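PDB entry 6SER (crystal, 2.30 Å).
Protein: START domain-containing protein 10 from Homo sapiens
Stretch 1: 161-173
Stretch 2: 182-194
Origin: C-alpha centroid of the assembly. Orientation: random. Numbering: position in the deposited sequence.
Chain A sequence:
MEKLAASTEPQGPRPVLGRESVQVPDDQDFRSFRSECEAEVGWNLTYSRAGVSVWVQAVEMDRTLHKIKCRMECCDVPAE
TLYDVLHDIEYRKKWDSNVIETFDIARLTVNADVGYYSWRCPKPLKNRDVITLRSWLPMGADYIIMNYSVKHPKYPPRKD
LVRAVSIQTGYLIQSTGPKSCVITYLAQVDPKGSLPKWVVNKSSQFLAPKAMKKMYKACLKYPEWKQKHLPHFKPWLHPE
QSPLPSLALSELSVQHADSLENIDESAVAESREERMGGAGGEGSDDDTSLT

Stretch 1 161-173: LVRAVSIQTGYLI
Stretch 2, residues 182-194: VITYLAQVDPKGS

Tyr-171 (chi1 -60°, chi2 -99°) and Tyr-185 (chi1 161°, chi2 92°) form the apolar centre on one face of the sheet. Their rings meet obliquely, centroids 5.2 Å apart and planes at 55°, with Tyr-171 CE1 3.3 Å from Tyr-185 CD1. Ile-183 (t, t) extends its CD1 to 3.6 Å from Tyr-171 CD1, while its CG1 lies 4.1 Å from CG1 of Ile-173 (m, t). Further along this face, Thr-169 CB lies 3.6 Å from the methyl CB of Ala-187, and Thr-169 CG2 reaches Val-189 CG2 (t) at 3.7 Å.

Strands 169-173 and 182-190 run antiparallel at 163°, axes 4.6 Å apart at closest approach, with phi/psi mostly -100 to -145/120 to 150 (Gly-170 -177/176). The contact buries 994 Å² over both sides; branched and aromatic residues suit such extended strands. The other face carries buried Leu-172 (t, p), Thr-184 (m) and Leu-186 (t, p), then Gln-188 (t, t). Backbone hydrogen bonds pair Leu-172 with Thr-184 (N to O 2.9 Å, O to N 2.8 Å) and Gly-170 with Leu-186 (N to O 2.9 Å, O to N 3.1 Å). Water 1 hydrogen-bonds Thr-184 OG1 at 2.6 Å.

A β-bulge between Ser-166, paired with Val-189, and Gln-168 (t, t) shifts the register by one. Ile-167 (m, chi2 96°; phi/psi -67/-43) turns the chain, and Gln-188 O accepts from Ile-167 N (2.9 Å) and, weakly, Gln-168 N (3.4 Å); Gln-188 N bonds Gln-168 O (2.9 Å). Ile-167 CD1 lies 3.8 Å from Asp-190 N.

Beyond, Val-165 (t) N and O bond Asp-190 O and N, both at 3.0 Å. At the polar edge, within stretch 2, Asp-190 OD2 accepts from Lys-192 N (2.9 Å), closing over Pro-191, where the chain leaves the strand. Lys-192 (phi/psi 51/-130) packs its CG 3.6 Å from Arg-163 O, and Val-162 CG1 (t) touches Pro-191 O at 3.3 Å. Gly-193 follows at phi 55°, which favours glycine.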

# COMPACT_ATOMS: atom_id res chain seq x y z
N LEU A 161 1.13 -1.17 -20.76
CA LEU A 161 1.50 -0.88 -19.38
C LEU A 161 2.52 -1.91 -18.90
O LEU A 161 2.40 -3.10 -19.20
CB LEU A 161 0.29 -0.92 -18.43
CG LEU A 161 -0.68 0.26 -18.28
CD1 LEU A 161 -0.09 1.50 -18.87
CD2 LEU A 161 -1.98 -0.06 -18.95
N VAL A 162 3.42 -1.46 -18.07
CA VAL A 162 4.39 -2.39 -17.47
C VAL A 162 3.73 -2.98 -16.24
O VAL A 162 3.26 -2.25 -15.49
CB VAL A 162 5.68 -1.66 -17.11
CG1 VAL A 162 6.61 -2.53 -16.32
CG2 VAL A 162 6.36 -1.16 -18.35
N ARG A 163 3.67 -4.28 -16.12
CA ARG A 163 3.12 -4.89 -14.91
C ARG A 163 4.18 -4.91 -13.83
O ARG A 163 5.06 -5.62 -13.92
CB ARG A 163 2.58 -6.29 -15.14
CG ARG A 163 1.93 -6.87 -13.90
CD ARG A 163 0.69 -6.08 -13.68
NE ARG A 163 -0.23 -7.07 -14.03
CZ ARG A 163 -1.15 -7.05 -14.92
NH1 ARG A 163 -1.45 -5.99 -15.62
NH2 ARG A 163 -1.84 -8.13 -15.06
N ALA A 164 4.02 -4.10 -12.82
CA ALA A 164 4.93 -4.06 -11.68
C ALA A 164 4.55 -5.14 -10.68
O ALA A 164 3.56 -5.77 -10.81
CB ALA A 164 4.88 -2.71 -11.07
N VAL A 165 5.43 -5.33 -9.75
CA VAL A 165 5.26 -6.35 -8.71
C VAL A 165 5.45 -5.72 -7.35
O VAL A 165 6.45 -5.20 -7.06
CB VAL A 165 6.23 -7.52 -8.87
CG1 VAL A 165 6.06 -8.52 -7.77
CG2 VAL A 165 6.20 -8.17 -10.21
N SER A 166 4.43 -5.80 -6.56
CA SER A 166 4.49 -5.38 -5.17
C SER A 166 4.93 -6.58 -4.34
O SER A 166 4.13 -7.48 -4.07
CB SER A 166 3.14 -4.82 -4.72
OG SER A 166 3.05 -4.80 -3.30
N ILE A 167 6.19 -6.60 -3.94
CA ILE A 167 6.74 -7.72 -3.14
C ILE A 167 6.07 -7.69 -1.78
O ILE A 167 5.66 -8.69 -1.34
CB ILE A 167 8.28 -7.75 -3.05
CG1 ILE A 167 8.92 -7.90 -4.42
CG2 ILE A 167 8.76 -8.83 -2.15
CD1 ILE A 167 9.32 -6.65 -5.02
N GLN A 168 5.93 -6.52 -1.21
CA GLN A 168 5.24 -6.29 0.06
C GLN A 168 5.05 -4.80 0.21
O GLN A 168 5.94 -4.11 -0.03
CB GLN A 168 6.04 -6.82 1.22
CG GLN A 168 5.62 -6.23 2.52
CD GLN A 168 6.57 -6.57 3.64
OE1 GLN A 168 7.75 -6.31 3.60
NE2 GLN A 168 6.02 -7.20 4.64
N THR A 169 3.84 -4.35 0.43
CA THR A 169 3.53 -2.94 0.70
C THR A 169 2.46 -2.89 1.79
O THR A 169 1.72 -3.74 1.85
CB THR A 169 3.50 -2.01 -0.51
OG1 THR A 169 2.27 -1.34 -0.47
CG2 THR A 169 3.57 -2.61 -1.87
N GLY A 170 2.50 -1.94 2.68
CA GLY A 170 1.52 -1.88 3.76
C GLY A 170 1.67 -0.68 4.63
O GLY A 170 2.59 0.01 4.48
N TYR A 171 0.76 -0.55 5.57
CA TYR A 171 0.68 0.60 6.44
C TYR A 171 0.38 0.14 7.85
O TYR A 171 -0.42 -0.77 8.05
CB TYR A 171 -0.42 1.57 5.99
CG TYR A 171 -0.24 2.13 4.60
CD1 TYR A 171 0.31 3.39 4.42
CD2 TYR A 171 -0.62 1.38 3.47
CE1 TYR A 171 0.48 3.91 3.15
CE2 TYR A 171 -0.45 1.88 2.20
CZ TYR A 171 0.10 3.15 2.04
OH TYR A 171 0.27 3.66 0.77
N LEU A 172 1.09 0.73 8.81
CA LEU A 172 0.80 0.57 10.23
C LEU A 172 0.33 1.93 10.72
O LEU A 172 1.06 2.92 10.60
CB LEU A 172 2.03 0.10 11.01
CG LEU A 172 1.84 0.14 12.53
CD1 LEU A 172 0.88 -0.95 12.93
CD2 LEU A 172 3.19 -0.02 13.23
N ILE A 173 -0.90 1.99 11.22
CA ILE A 173 -1.44 3.20 11.81
C ILE A 173 -1.47 2.98 13.32
O ILE A 173 -2.08 2.02 13.80
CB ILE A 173 -2.83 3.55 11.26
CG1 ILE A 173 -2.80 3.63 9.72
CG2 ILE A 173 -3.34 4.87 11.85
CD1 ILE A 173 -4.15 3.93 9.10
N VAL A 182 0.20 8.06 14.35
CA VAL A 182 1.45 7.91 13.61
C VAL A 182 1.24 6.80 12.58
O VAL A 182 0.72 5.73 12.92
CB VAL A 182 2.63 7.57 14.54
CG1 VAL A 182 3.90 7.32 13.73
CG2 VAL A 182 2.85 8.68 15.56
N ILE A 183 1.64 7.05 11.34
CA ILE A 183 1.51 6.06 10.28
C ILE A 183 2.90 5.74 9.74
O ILE A 183 3.69 6.64 9.45
CB ILE A 183 0.59 6.55 9.15
CG1 ILE A 183 0.48 5.48 8.05
CG2 ILE A 183 1.06 7.88 8.58
CD1 ILE A 183 -0.53 5.78 6.99
N THR A 184 3.18 4.44 9.61
CA THR A 184 4.42 3.96 9.01
C THR A 184 4.07 3.22 7.73
O THR A 184 3.28 2.28 7.74
CB THR A 184 5.17 3.04 9.97
OG1 THR A 184 5.45 3.75 11.19
CG2 THR A 184 6.47 2.55 9.33
N TYR A 185 4.65 3.68 6.62
CA TYR A 185 4.51 3.04 5.32
C TYR A 185 5.76 2.22 5.05
O TYR A 185 6.88 2.72 5.20
CB TYR A 185 4.30 4.11 4.24
CG TYR A 185 4.57 3.68 2.82
CD1 TYR A 185 3.54 3.18 2.02
CD2 TYR A 185 5.84 3.82 2.25
CE1 TYR A 185 3.77 2.81 0.70
CE2 TYR A 185 6.08 3.44 0.93
CZ TYR A 185 5.04 2.95 0.16
OH TYR A 185 5.25 2.58 -1.15
N LEU A 186 5.57 0.96 4.68
CA LEU A 186 6.67 0.06 4.36
C LEU A 186 6.38 -0.58 3.01
O LEU A 186 5.32 -1.18 2.83
CB LEU A 186 6.83 -1.00 5.46
CG LEU A 186 7.73 -2.22 5.21
CD1 LEU A 186 9.13 -1.80 4.83
CD2 LEU A 186 7.76 -3.08 6.46
N ALA A 187 7.32 -0.45 2.07
CA ALA A 187 7.08 -0.99 0.73
C ALA A 187 8.36 -1.52 0.11
O ALA A 187 9.46 -1.02 0.37
CB ALA A 187 6.49 0.04 -0.22
N GLN A 188 8.19 -2.51 -0.76
CA GLN A 188 9.22 -3.00 -1.66
C GLN A 188 8.51 -3.35 -2.97
O GLN A 188 7.83 -4.37 -3.06
CB GLN A 188 9.93 -4.21 -1.06
CG GLN A 188 11.09 -4.72 -1.91
CD GLN A 188 11.75 -5.93 -1.30
OE1 GLN A 188 11.10 -6.74 -0.62
NE2 GLN A 188 13.06 -6.06 -1.51
N VAL A 189 8.67 -2.47 -3.92
CA VAL A 189 8.06 -2.58 -5.20
C VAL A 189 9.02 -2.57 -6.36
O VAL A 189 9.76 -1.66 -6.52
CB VAL A 189 7.08 -1.43 -5.39
CG1 VAL A 189 6.45 -1.48 -6.74
CG2 VAL A 189 6.02 -1.46 -4.34
N ASP A 190 8.92 -3.57 -7.21
CA ASP A 190 9.71 -3.69 -8.40
C ASP A 190 8.90 -3.20 -9.56
O ASP A 190 7.95 -3.78 -9.92
CB ASP A 190 10.10 -5.14 -8.60
CG ASP A 190 11.14 -5.34 -9.64
OD1 ASP A 190 11.73 -6.39 -9.70
OD2 ASP A 190 11.36 -4.46 -10.43
N PRO A 191 9.28 -2.06 -10.17
CA PRO A 191 8.56 -1.49 -11.32
C PRO A 191 8.95 -2.22 -12.62
O PRO A 191 8.40 -1.89 -13.65
CB PRO A 191 9.05 -0.04 -11.39
CG PRO A 191 9.90 0.17 -10.15
CD PRO A 191 10.40 -1.21 -9.77
N LYS A 192 9.89 -3.17 -12.53
CA LYS A 192 10.36 -3.94 -13.70
C LYS A 192 10.75 -2.98 -14.83
O LYS A 192 11.51 -2.03 -14.56
CB LYS A 192 9.29 -4.94 -14.16
CG LYS A 192 8.54 -5.65 -13.04
CD LYS A 192 9.24 -6.89 -12.55
CE LYS A 192 9.58 -7.87 -13.65
NZ LYS A 192 10.87 -8.55 -13.41
N GLY A 193 10.24 -3.22 -16.04
CA GLY A 193 10.54 -2.36 -17.20
C GLY A 193 12.04 -2.21 -17.43
O GLY A 193 12.75 -3.24 -17.34
N SER A 194 12.50 -0.99 -17.71
CA SER A 194 13.90 -0.73 -17.94
C SER A 194 14.64 0.07 -16.91
O SER A 194 15.74 0.46 -17.14
CB SER A 194 14.04 -0.00 -19.24
OG SER A 194 13.81 1.35 -19.05
O HOH W 1 3.31 3.75 12.58